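CalS13 (Micromonospora echinospora, PDB 4ZAS) probably acts as a pyridoxal 5'-phosphate-dependent aminotransferase that places an amino group on a nucleotide-linked keto sugar during natural product biosynthesis. Local coordinates at residues V161-Y166 with V379-V384; A205-H210 with C214-G219; A300-E305 with D391-V396; T315-D320 with W326-K331. One frame throughout, in Å; residues are numbered along the deposited sequence.

Contact 1 (V161-Y166 with V379-V384)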
# COMPACT_ATOMS: atom_id res chain seq x y z
N VAL A 161 -20.60 5.13 -3.38
CA VAL A 161 -19.90 4.65 -4.56
C VAL A 161 -20.64 5.01 -5.83
O VAL A 161 -21.85 4.76 -5.95
CB VAL A 161 -19.71 3.14 -4.50
CG1 VAL A 161 -19.10 2.65 -5.81
CG2 VAL A 161 -18.89 2.74 -3.27
N HIS A 162 -19.93 5.62 -6.77
CA HIS A 162 -20.48 5.84 -8.11
C HIS A 162 -20.32 4.56 -8.91
O HIS A 162 -19.44 4.46 -9.76
CB HIS A 162 -19.75 6.97 -8.83
CG HIS A 162 -19.71 8.26 -8.07
ND1 HIS A 162 -20.82 9.06 -7.91
CD2 HIS A 162 -18.69 8.89 -7.44
CE1 HIS A 162 -20.49 10.14 -7.22
NE2 HIS A 162 -19.20 10.06 -6.92
N TRP A 163 -21.18 3.58 -8.66
CA TRP A 163 -21.03 2.28 -9.30
C TRP A 163 -21.02 2.41 -10.83
O TRP A 163 -21.84 3.12 -11.41
CB TRP A 163 -22.13 1.32 -8.84
CG TRP A 163 -21.87 -0.09 -9.24
CD1 TRP A 163 -22.63 -0.85 -10.09
CD2 TRP A 163 -20.76 -0.91 -8.85
NE1 TRP A 163 -22.07 -2.10 -10.23
CE2 TRP A 163 -20.92 -2.16 -9.48
CE3 TRP A 163 -19.65 -0.71 -8.01
CZ2 TRP A 163 -20.01 -3.21 -9.30
CZ3 TRP A 163 -18.75 -1.76 -7.84
CH2 TRP A 163 -18.94 -2.98 -8.48
N LEU A 164 -20.01 1.77 -11.44
CA LEU A 164 -19.76 1.76 -12.88
C LEU A 164 -19.50 3.14 -13.47
O LEU A 164 -19.44 3.30 -14.68
CB LEU A 164 -20.93 1.11 -13.61
CG LEU A 164 -21.20 -0.29 -13.05
CD1 LEU A 164 -22.43 -0.88 -13.67
CD2 LEU A 164 -19.98 -1.19 -13.26
N GLY A 165 -19.32 4.14 -12.61
CA GLY A 165 -19.13 5.50 -13.07
C GLY A 165 -20.43 6.25 -13.31
O GLY A 165 -20.44 7.30 -13.97
N TYR A 166 -21.53 5.72 -12.78
CA TYR A 166 -22.79 6.45 -12.81
C TYR A 166 -22.88 7.28 -11.54
O TYR A 166 -22.93 6.73 -10.44
CB TYR A 166 -24.02 5.51 -12.95
CG TYR A 166 -25.33 6.27 -13.07
CD1 TYR A 166 -25.83 6.67 -14.30
CD2 TYR A 166 -26.05 6.62 -11.93
CE1 TYR A 166 -27.03 7.39 -14.41
CE2 TYR A 166 -27.25 7.34 -12.03
CZ TYR A 166 -27.74 7.72 -13.27
OH TYR A 166 -28.92 8.43 -13.35
N VAL A 379 -28.50 -8.49 -10.98
CA VAL A 379 -27.50 -7.59 -11.56
C VAL A 379 -26.43 -8.36 -12.32
O VAL A 379 -26.00 -9.45 -11.91
CB VAL A 379 -26.84 -6.72 -10.49
CG1 VAL A 379 -26.06 -7.58 -9.51
CG2 VAL A 379 -25.94 -5.72 -11.15
N VAL A 380 -26.02 -7.82 -13.46
CA VAL A 380 -25.02 -8.49 -14.26
C VAL A 380 -24.33 -7.43 -15.10
O VAL A 380 -24.91 -6.38 -15.37
CB VAL A 380 -25.65 -9.60 -15.12
CG1 VAL A 380 -26.47 -9.01 -16.29
CG2 VAL A 380 -24.58 -10.49 -15.64
N HIS A 381 -23.08 -7.67 -15.49
CA HIS A 381 -22.35 -6.67 -16.26
C HIS A 381 -21.83 -7.25 -17.57
O HIS A 381 -21.32 -8.37 -17.61
CB HIS A 381 -21.19 -6.12 -15.43
CG HIS A 381 -21.63 -5.48 -14.15
ND1 HIS A 381 -21.85 -6.21 -13.00
CD2 HIS A 381 -21.92 -4.20 -13.85
CE1 HIS A 381 -22.24 -5.39 -12.04
NE2 HIS A 381 -22.29 -4.16 -12.53
N ILE A 382 -21.93 -6.46 -18.63
CA ILE A 382 -21.57 -6.92 -19.96
C ILE A 382 -20.53 -5.93 -20.52
O ILE A 382 -20.53 -4.76 -20.15
CB ILE A 382 -22.80 -7.05 -20.88
CG1 ILE A 382 -23.35 -5.66 -21.21
CG2 ILE A 382 -23.85 -7.92 -20.23
CD1 ILE A 382 -24.44 -5.68 -22.21
N PRO A 383 -19.64 -6.41 -21.40
CA PRO A 383 -18.56 -5.61 -21.97
C PRO A 383 -19.09 -4.40 -22.70
O PRO A 383 -20.02 -4.56 -23.48
CB PRO A 383 -17.88 -6.56 -22.95
CG PRO A 383 -18.22 -7.91 -22.45
CD PRO A 383 -19.61 -7.79 -21.91
N VAL A 384 -18.50 -3.23 -22.46
CA VAL A 384 -18.96 -1.99 -23.08
C VAL A 384 -17.76 -1.11 -23.44
O VAL A 384 -17.92 -0.10 -24.12
CB VAL A 384 -19.95 -1.24 -22.14
CG1 VAL A 384 -19.20 -0.59 -20.99
CG2 VAL A 384 -20.81 -0.22 -22.91
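Leu-164 and His-381 mark the closest backbone approach, their CA atoms 9.4 Å apart, so the loop 161-166 and the strand 379-382 meet through side chains alone. The polar link is Trp-163 NE1, which donates to His-381 NE2 over 3.1 Å; at 150° the bond is somewhat bent, and each nitrogen lies modestly tilted from the other's ring plane. The two rings meet rim to rim at 70°, neither covering the other. On its far side His-381 gives the ND1 hydrogen to the carbonyl of Ser-350, which leaves NE2 as the acceptor that an indole, purely a donor, can use. The arrangement bridges the two domains of a fold-type I aminotransferase: the loop follows strand 155-161 of the large mixed sheet, while 379-382 is an outer strand of the small antiparallel sheet. Leu-164 turns its forked end beside the same imidazole, with CD1 in the ring plane at the edge, 3.4 Å from His-381 CD2. Its other methyl, CD2, sits 3.8 Å above the Trp-163 ring, toward the rim. With CG anti to the backbone N (chi1 -168°), the indole reaches across to the histidine, its branched neighbour filling the angle between the rings.

Contact 2 (A205-H210 with C214-G219)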
# COMPACT_ATOMS: atom_id res chain seq x y z
N ALA A 205 -20.03 19.28 -14.25
CA ALA A 205 -18.66 19.36 -13.73
C ALA A 205 -18.14 17.99 -13.35
O ALA A 205 -18.89 17.14 -12.86
CB ALA A 205 -18.59 20.31 -12.53
N PRO A 206 -16.83 17.77 -13.54
CA PRO A 206 -16.23 16.49 -13.16
C PRO A 206 -16.33 16.13 -11.68
O PRO A 206 -16.41 17.00 -10.82
CB PRO A 206 -14.75 16.65 -13.58
CG PRO A 206 -14.56 18.08 -13.91
CD PRO A 206 -15.91 18.61 -14.32
N LEU A 207 -16.37 14.84 -11.41
CA LEU A 207 -16.41 14.39 -10.05
C LEU A 207 -15.09 14.81 -9.41
O LEU A 207 -14.04 14.71 -10.04
CB LEU A 207 -16.61 12.89 -9.97
CG LEU A 207 -17.88 12.35 -10.60
CD1 LEU A 207 -17.89 10.79 -10.51
CD2 LEU A 207 -19.06 12.96 -9.88
N GLY A 208 -15.17 15.27 -8.17
CA GLY A 208 -14.03 15.84 -7.49
C GLY A 208 -14.21 17.33 -7.25
O GLY A 208 -13.40 17.96 -6.55
N THR A 209 -15.29 17.89 -7.79
CA THR A 209 -15.55 19.32 -7.67
C THR A 209 -16.79 19.69 -6.83
O THR A 209 -17.17 20.85 -6.77
CB THR A 209 -15.69 20.00 -9.07
OG1 THR A 209 -16.75 19.35 -9.81
CG2 THR A 209 -14.43 19.84 -9.85
N HIS A 210 -17.34 18.73 -6.11
CA HIS A 210 -18.63 18.96 -5.44
C HIS A 210 -18.52 19.06 -3.93
O HIS A 210 -19.51 18.86 -3.22
CB HIS A 210 -19.60 17.84 -5.84
CG HIS A 210 -19.85 17.76 -7.32
ND1 HIS A 210 -19.15 16.92 -8.15
CD2 HIS A 210 -20.70 18.46 -8.11
CE1 HIS A 210 -19.56 17.09 -9.40
NE2 HIS A 210 -20.50 18.02 -9.40
N CYS A 214 -12.96 12.90 -2.53
CA CYS A 214 -13.14 11.88 -3.60
C CYS A 214 -11.90 11.02 -3.81
O CYS A 214 -10.79 11.54 -3.95
CB CYS A 214 -13.48 12.56 -4.92
SG CYS A 214 -14.93 13.58 -4.88
N VAL A 215 -12.09 9.70 -3.85
CA VAL A 215 -10.99 8.76 -4.08
C VAL A 215 -11.14 8.07 -5.42
O VAL A 215 -12.18 7.47 -5.69
CB VAL A 215 -10.90 7.72 -2.96
CG1 VAL A 215 -9.74 6.77 -3.23
CG2 VAL A 215 -10.77 8.40 -1.60
N TYR A 216 -10.10 8.13 -6.25
CA TYR A 216 -10.07 7.50 -7.57
C TYR A 216 -9.10 6.34 -7.58
O TYR A 216 -8.15 6.32 -6.81
CB TYR A 216 -9.64 8.51 -8.64
CG TYR A 216 -10.70 9.48 -9.15
CD1 TYR A 216 -11.03 10.65 -8.46
CD2 TYR A 216 -11.32 9.26 -10.37
CE1 TYR A 216 -11.98 11.54 -8.96
CE2 TYR A 216 -12.26 10.13 -10.88
CZ TYR A 216 -12.59 11.27 -10.18
OH TYR A 216 -13.53 12.12 -10.73
N SER A 217 -9.34 5.36 -8.46
CA SER A 217 -8.36 4.31 -8.67
C SER A 217 -7.76 4.40 -10.06
O SER A 217 -8.46 4.69 -11.03
CB SER A 217 -8.99 2.92 -8.49
OG SER A 217 -8.13 1.88 -8.92
N THR A 218 -6.46 4.12 -10.17
CA THR A 218 -5.83 3.98 -11.47
C THR A 218 -5.19 2.60 -11.58
O THR A 218 -4.13 2.45 -12.22
CB THR A 218 -4.79 5.08 -11.74
OG1 THR A 218 -3.88 5.16 -10.64
CG2 THR A 218 -5.46 6.41 -11.92
N GLY A 219 -5.84 1.61 -10.97
CA GLY A 219 -5.43 0.21 -11.07
C GLY A 219 -5.50 -0.34 -12.49
O GLY A 219 -5.99 0.33 -13.41
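Tyr-216 spans from strand 213-217 of the large seven-stranded sheet to the turn 206-209. From CB the ring swings to the side of the backbone N (chi1 -80°), pointing its long axis at the turn. Along the ring, CE1 passes 3.9 Å from Leu-207 O, and that oxygen lies in the ring plane at the edge. At the tip, OH donates to Leu-207 O over 2.7 Å, and it also rests 3.3 Å from Leu-207 CB. The hydroxyl approaches from above the carbonyl plane, well away from the lone-pair direction, with a C=O...donor angle of 112°. Phe-231 of the adjacent strand stacks on the tyrosine ring.

The turn is type II, from Pro-206 to Thr-209, and Gly-208 holds its third position with a positive phi (112°), where a CB would jam against the preceding carbonyl O. Cys-214, small enough for the space beside this bare backbone, sets SG 3.6 Å from Gly-208 CA. Thr-209 OG1 closes the turn by donating to Pro-206 O at 2.6 Å, reinforcing a weak backbone bond. Farther along the same strand, Ser-217 OG hydrogen-bonds the phosphate of the pyridoxal-lysine at position 222. A phenylalanine at Tyr-216 would probably leave the buried Leu-207 carbonyl without this donor and the turn less firmly tied to the strand. Chemically, one phenol serves twice: its apolar ring belongs to the core, while its hydroxyl pays for a carbonyl that the turn directs inward.

Contact 3 (A300-E305 with D391-V396)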
# COMPACT_ATOMS: atom_id res chain seq x y z
N ALA A 300 -24.46 4.17 -25.24
CA ALA A 300 -25.62 4.79 -25.88
C ALA A 300 -26.23 3.82 -26.88
O ALA A 300 -27.46 3.77 -27.05
CB ALA A 300 -25.24 6.09 -26.57
N PHE A 301 -25.36 3.05 -27.54
CA PHE A 301 -25.79 2.03 -28.48
C PHE A 301 -26.66 0.97 -27.78
O PHE A 301 -27.75 0.65 -28.24
CB PHE A 301 -24.58 1.38 -29.14
CG PHE A 301 -24.92 0.33 -30.13
CD1 PHE A 301 -25.34 0.67 -31.40
CD2 PHE A 301 -24.85 -1.01 -29.79
CE1 PHE A 301 -25.66 -0.30 -32.32
CE2 PHE A 301 -25.18 -1.99 -30.71
CZ PHE A 301 -25.58 -1.63 -31.97
N TYR A 302 -26.17 0.47 -26.65
CA TYR A 302 -26.91 -0.51 -25.85
C TYR A 302 -28.24 0.07 -25.34
O TYR A 302 -29.28 -0.58 -25.46
CB TYR A 302 -26.07 -0.98 -24.64
CG TYR A 302 -24.91 -1.92 -24.96
CD1 TYR A 302 -24.90 -2.69 -26.12
CD2 TYR A 302 -23.82 -2.01 -24.10
CE1 TYR A 302 -23.84 -3.55 -26.40
CE2 TYR A 302 -22.76 -2.86 -24.38
CZ TYR A 302 -22.77 -3.62 -25.53
OH TYR A 302 -21.71 -4.47 -25.81
N ASP A 303 -28.21 1.30 -24.82
CA ASP A 303 -29.40 1.94 -24.27
C ASP A 303 -30.55 1.91 -25.28
O ASP A 303 -31.70 1.65 -24.93
CB ASP A 303 -29.10 3.39 -23.87
CG ASP A 303 -28.23 3.51 -22.64
OD1 ASP A 303 -28.13 2.54 -21.86
OD2 ASP A 303 -27.65 4.59 -22.43
N LYS A 304 -30.21 2.15 -26.54
CA LYS A 304 -31.17 2.13 -27.63
C LYS A 304 -31.55 0.70 -27.96
O LYS A 304 -32.72 0.34 -27.94
CB LYS A 304 -30.56 2.83 -28.86
CG LYS A 304 -31.42 2.88 -30.12
CD LYS A 304 -32.34 4.11 -30.16
CE LYS A 304 -32.87 4.36 -31.56
NZ LYS A 304 -33.51 3.11 -32.09
N GLU A 305 -30.54 -0.14 -28.19
CA GLU A 305 -30.73 -1.49 -28.73
C GLU A 305 -31.22 -2.52 -27.71
O GLU A 305 -31.84 -3.51 -28.09
CB GLU A 305 -29.41 -1.99 -29.33
CG GLU A 305 -28.82 -1.13 -30.43
CD GLU A 305 -29.48 -1.32 -31.76
OE1 GLU A 305 -30.05 -2.41 -31.99
OE2 GLU A 305 -29.44 -0.37 -32.57
N ASP A 391 -18.49 -4.81 -34.83
CA ASP A 391 -19.02 -6.16 -34.91
C ASP A 391 -19.17 -6.78 -33.51
O ASP A 391 -20.19 -7.42 -33.24
CB ASP A 391 -18.14 -7.07 -35.80
CG ASP A 391 -18.24 -6.74 -37.29
OD1 ASP A 391 -19.18 -6.04 -37.72
OD2 ASP A 391 -17.37 -7.22 -38.04
N ASP A 392 -18.19 -6.58 -32.61
CA ASP A 392 -18.29 -7.11 -31.23
C ASP A 392 -19.56 -6.64 -30.51
O ASP A 392 -20.25 -7.43 -29.84
CB ASP A 392 -17.06 -6.71 -30.39
CG ASP A 392 -15.77 -7.42 -30.82
OD1 ASP A 392 -15.84 -8.52 -31.41
OD2 ASP A 392 -14.67 -6.88 -30.52
N ARG A 393 -19.87 -5.36 -30.68
CA ARG A 393 -21.02 -4.68 -30.06
C ARG A 393 -22.36 -5.26 -30.57
O ARG A 393 -23.30 -5.49 -29.80
CB ARG A 393 -20.93 -3.20 -30.38
CG ARG A 393 -21.60 -2.28 -29.40
CD ARG A 393 -21.28 -0.84 -29.76
NE ARG A 393 -21.67 -0.53 -31.13
CZ ARG A 393 -21.43 0.63 -31.74
NH1 ARG A 393 -20.77 1.59 -31.10
NH2 ARG A 393 -21.86 0.82 -32.99
N SER A 394 -22.44 -5.49 -31.87
CA SER A 394 -23.60 -6.10 -32.50
C SER A 394 -23.82 -7.50 -31.96
O SER A 394 -24.95 -7.93 -31.73
CB SER A 394 -23.43 -6.16 -34.01
OG SER A 394 -23.32 -4.86 -34.57
N HIS A 395 -22.72 -8.21 -31.76
CA HIS A 395 -22.76 -9.59 -31.31
C HIS A 395 -23.38 -9.75 -29.94
O HIS A 395 -24.09 -10.71 -29.69
CB HIS A 395 -21.36 -10.18 -31.31
CG HIS A 395 -21.34 -11.62 -30.92
ND1 HIS A 395 -21.96 -12.60 -31.66
CD2 HIS A 395 -20.79 -12.25 -29.86
CE1 HIS A 395 -21.79 -13.77 -31.08
NE2 HIS A 395 -21.08 -13.58 -29.98
N VAL A 396 -23.06 -8.82 -29.04
CA VAL A 396 -23.63 -8.78 -27.70
C VAL A 396 -25.13 -8.58 -27.76
O VAL A 396 -25.91 -9.36 -27.20
CB VAL A 396 -22.98 -7.68 -26.86
CG1 VAL A 396 -23.76 -7.47 -25.57
CG2 VAL A 396 -21.52 -8.02 -26.60
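Arg-393 and Phe-301 join two helices, 275-305 and 390-401, in a helix-helix packing in which the short segments cross at -31° with axes 11.0 Å apart. This wide spacing suits large side chains, and three of them carry most of the burial. The guanidinium of Arg-393 lies nearly flat on Phe-301, planes 20° apart, in a cation-pi stack with CZ 4.1 Å from the ring centroid. NE comes closest, 3.5 Å from Phe-301 CD2, and the methylenes CG and CD continue the same overlap, so the arginine contributes both charge and apolar chain. Its bend at chi3 (56°) turns the flat end onto the ring. Asn-298, about a turn before Phe-301 on helix 275-305, takes the hydrogen bond of NH1 and thereby helps fix the group's rotation. The opposite face of Phe-301 is covered from its own helix by Glu-305 CG, 3.6 Å above the ring centre, so the phenyl is sandwiched between two aliphatic-polar chains.

Tyr-302 approaches the arginine's stem next to the phenyl, with Arg-393 O in its ring plane at the edge: CE1 stands 4.0 Å from that oxygen. An aromatic residue with a polar end fits here because its ring packs between the helices while its hydroxyl hydrogen-bonds Pro-383 O, just after strand 379-382. The same hydroxyl oxygen rests against Val-396, whose CB, CG1 and CG2 all lie 3.6 Å from Tyr-302 OH.

Contact 4 (T315-D320 with W326-K331)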
# COMPACT_ATOMS: atom_id res chain seq x y z
N THR A 315 -30.60 0.35 -16.22
CA THR A 315 -30.41 1.26 -15.09
C THR A 315 -30.95 2.65 -15.44
O THR A 315 -31.04 3.00 -16.62
CB THR A 315 -28.90 1.36 -14.72
OG1 THR A 315 -28.52 0.20 -13.98
CG2 THR A 315 -28.60 2.60 -13.87
N GLU A 316 -31.39 3.39 -14.43
CA GLU A 316 -31.82 4.79 -14.56
C GLU A 316 -30.81 5.66 -15.34
O GLU A 316 -29.60 5.44 -15.26
CB GLU A 316 -32.05 5.36 -13.16
CG GLU A 316 -32.33 6.84 -13.08
CD GLU A 316 -32.20 7.38 -11.67
OE1 GLU A 316 -31.23 8.12 -11.39
OE2 GLU A 316 -33.11 7.09 -10.86
N ARG A 317 -31.31 6.64 -16.09
CA ARG A 317 -30.43 7.59 -16.80
C ARG A 317 -30.93 9.02 -16.63
O ARG A 317 -31.96 9.38 -17.17
CB ARG A 317 -30.33 7.28 -18.30
CG ARG A 317 -29.82 5.91 -18.68
CD ARG A 317 -28.32 5.86 -18.74
NE ARG A 317 -27.87 4.58 -19.27
CZ ARG A 317 -27.74 3.47 -18.55
NH1 ARG A 317 -28.08 3.46 -17.27
NH2 ARG A 317 -27.32 2.35 -19.13
N ALA A 318 -30.17 9.84 -15.94
CA ALA A 318 -30.55 11.23 -15.75
C ALA A 318 -29.83 12.13 -16.74
O ALA A 318 -28.68 11.90 -17.09
CB ALA A 318 -30.25 11.65 -14.33
N ASP A 319 -30.51 13.21 -17.13
CA ASP A 319 -30.00 14.16 -18.12
C ASP A 319 -28.88 15.01 -17.56
O ASP A 319 -28.07 15.57 -18.31
CB ASP A 319 -31.12 15.09 -18.58
CG ASP A 319 -32.19 14.38 -19.34
OD1 ASP A 319 -31.88 13.39 -20.05
OD2 ASP A 319 -33.36 14.81 -19.24
N ASP A 320 -28.84 15.12 -16.24
CA ASP A 320 -28.00 16.11 -15.59
C ASP A 320 -26.66 15.51 -15.18
O ASP A 320 -25.99 16.03 -14.29
CB ASP A 320 -28.72 16.70 -14.38
CG ASP A 320 -28.90 15.69 -13.25
OD1 ASP A 320 -28.68 14.46 -13.44
OD2 ASP A 320 -29.29 16.14 -12.14
N TRP A 326 -18.00 2.22 -17.15
CA TRP A 326 -16.83 1.35 -17.07
C TRP A 326 -17.18 -0.07 -17.50
O TRP A 326 -16.38 -0.76 -18.14
CB TRP A 326 -16.26 1.34 -15.65
CG TRP A 326 -14.97 0.59 -15.55
CD1 TRP A 326 -13.86 0.77 -16.32
CD2 TRP A 326 -14.66 -0.45 -14.62
NE1 TRP A 326 -12.86 -0.09 -15.91
CE2 TRP A 326 -13.33 -0.84 -14.87
CE3 TRP A 326 -15.36 -1.07 -13.59
CZ2 TRP A 326 -12.70 -1.85 -14.13
CZ3 TRP A 326 -14.73 -2.07 -12.85
CH2 TRP A 326 -13.42 -2.44 -13.13
N MET A 327 -18.36 -0.50 -17.06
CA MET A 327 -19.02 -1.70 -17.55
C MET A 327 -20.47 -1.31 -17.80
O MET A 327 -20.90 -0.26 -17.36
CB MET A 327 -18.90 -2.84 -16.53
CG MET A 327 -17.48 -3.35 -16.38
SD MET A 327 -17.28 -4.63 -15.13
CE MET A 327 -17.67 -3.72 -13.66
N TYR A 328 -21.22 -2.13 -18.53
CA TYR A 328 -22.63 -1.83 -18.76
C TYR A 328 -23.51 -2.76 -17.91
O TYR A 328 -23.40 -3.98 -18.01
CB TYR A 328 -22.98 -1.97 -20.24
CG TYR A 328 -24.35 -1.45 -20.59
CD1 TYR A 328 -25.47 -2.25 -20.47
CD2 TYR A 328 -24.53 -0.14 -21.01
CE1 TYR A 328 -26.72 -1.78 -20.78
CE2 TYR A 328 -25.78 0.35 -21.31
CZ TYR A 328 -26.87 -0.47 -21.19
OH TYR A 328 -28.12 0.02 -21.51
N PRO A 329 -24.36 -2.17 -17.04
CA PRO A 329 -25.25 -2.88 -16.12
C PRO A 329 -26.59 -3.30 -16.75
O PRO A 329 -27.13 -2.56 -17.57
CB PRO A 329 -25.50 -1.84 -15.03
CG PRO A 329 -25.46 -0.56 -15.75
CD PRO A 329 -24.43 -0.72 -16.84
N LEU A 330 -27.08 -4.48 -16.36
CA LEU A 330 -28.43 -4.93 -16.67
C LEU A 330 -29.00 -5.63 -15.44
O LEU A 330 -28.25 -6.17 -14.63
CB LEU A 330 -28.44 -5.90 -17.85
CG LEU A 330 -28.12 -5.37 -19.24
CD1 LEU A 330 -28.22 -6.50 -20.27
CD2 LEU A 330 -29.02 -4.19 -19.59
N LYS A 331 -30.32 -5.62 -15.28
CA LYS A 331 -30.93 -6.52 -14.31
C LYS A 331 -31.77 -7.56 -15.05
O LYS A 331 -32.73 -7.20 -15.73
CB LYS A 331 -31.76 -5.75 -13.29
CG LYS A 331 -30.93 -4.77 -12.48
CD LYS A 331 -31.81 -3.87 -11.66
CE LYS A 331 -32.49 -2.83 -12.54
NZ LYS A 331 -33.51 -2.04 -11.79
O HOH W 1 -28.38 0.15 -17.97
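Arg-317 brings the edge of its guanidinium up to the ring of Tyr-328, with NH2 3.3 Å from CE2. The approach to the tyrosine is oblique, the two planes standing 79° apart, so this is no flat stack. A bend at chi2 (-86°) folds the arginine back along its own loop, where NH1 donates to Glu-316 O at 3.2 Å, nearly in the guanidinium plane but above that of the carbonyl. The main polar partner of NH2 is Asp-303 of helix 275-305, with which it forms a salt bridge and which also accepts a hydrogen bond from Tyr-328 OH. The phenol and the cation thus share one carboxylate.

Strand 328-332 is the middle of a three-stranded antiparallel sheet, flanked by 312-313 and 379-382; residues 315-320 leave that sheet at the end of 312-313. Where the loop peels off, a water bridges loop and strand: it accepts from Thr-315 N at 2.8 Å and from Arg-317 NH2 at 2.7 Å, and donates to Pro-329 O at 3.0 Å. A leucine in place of Arg-317 would probably deprive this water of one donor and leave the Asp-303 carboxylate without its cationic mate.

Thr-315 meets Pro-329 at about a right angle. Its OG1, beside the backbone N (chi1 -78°), sits 3.6 Å from Pro-329 CG, and CB packs a little farther off on the same ring carbon. The compact threonine fits against the proline ring, whose nitrogen, lacking a hydrogen, could offer the loop no backbone bond.

In the fold
Contacts 1 and 4 are closest, their centres 7 Å apart, because strands 379-382 and 328-332 are sheet neighbours: Ile-382 N lies 2.9 Å from Tyr-328 O, a probable hydrogen bond. Contact 3 covers this same small sheet, Ile-382 CD1 packing 3.9 Å from Val-396 CG1, and Tyr-302 CB lies 3.6 Å from Tyr-328 CZ of contact 4. In the other direction, contact 1 touches contact 2 through His-162 CD2 and Leu-207 CD1, 3.7 Å apart, whereas contacts 2 and 3 have centres 28 Å apart. The side chain of Trp-163 in contact 1 stands about 5 Å from the bound dTDP-4-keto-6-deoxyglucose; that of Tyr-216 in contact 2 is about 12 Å away.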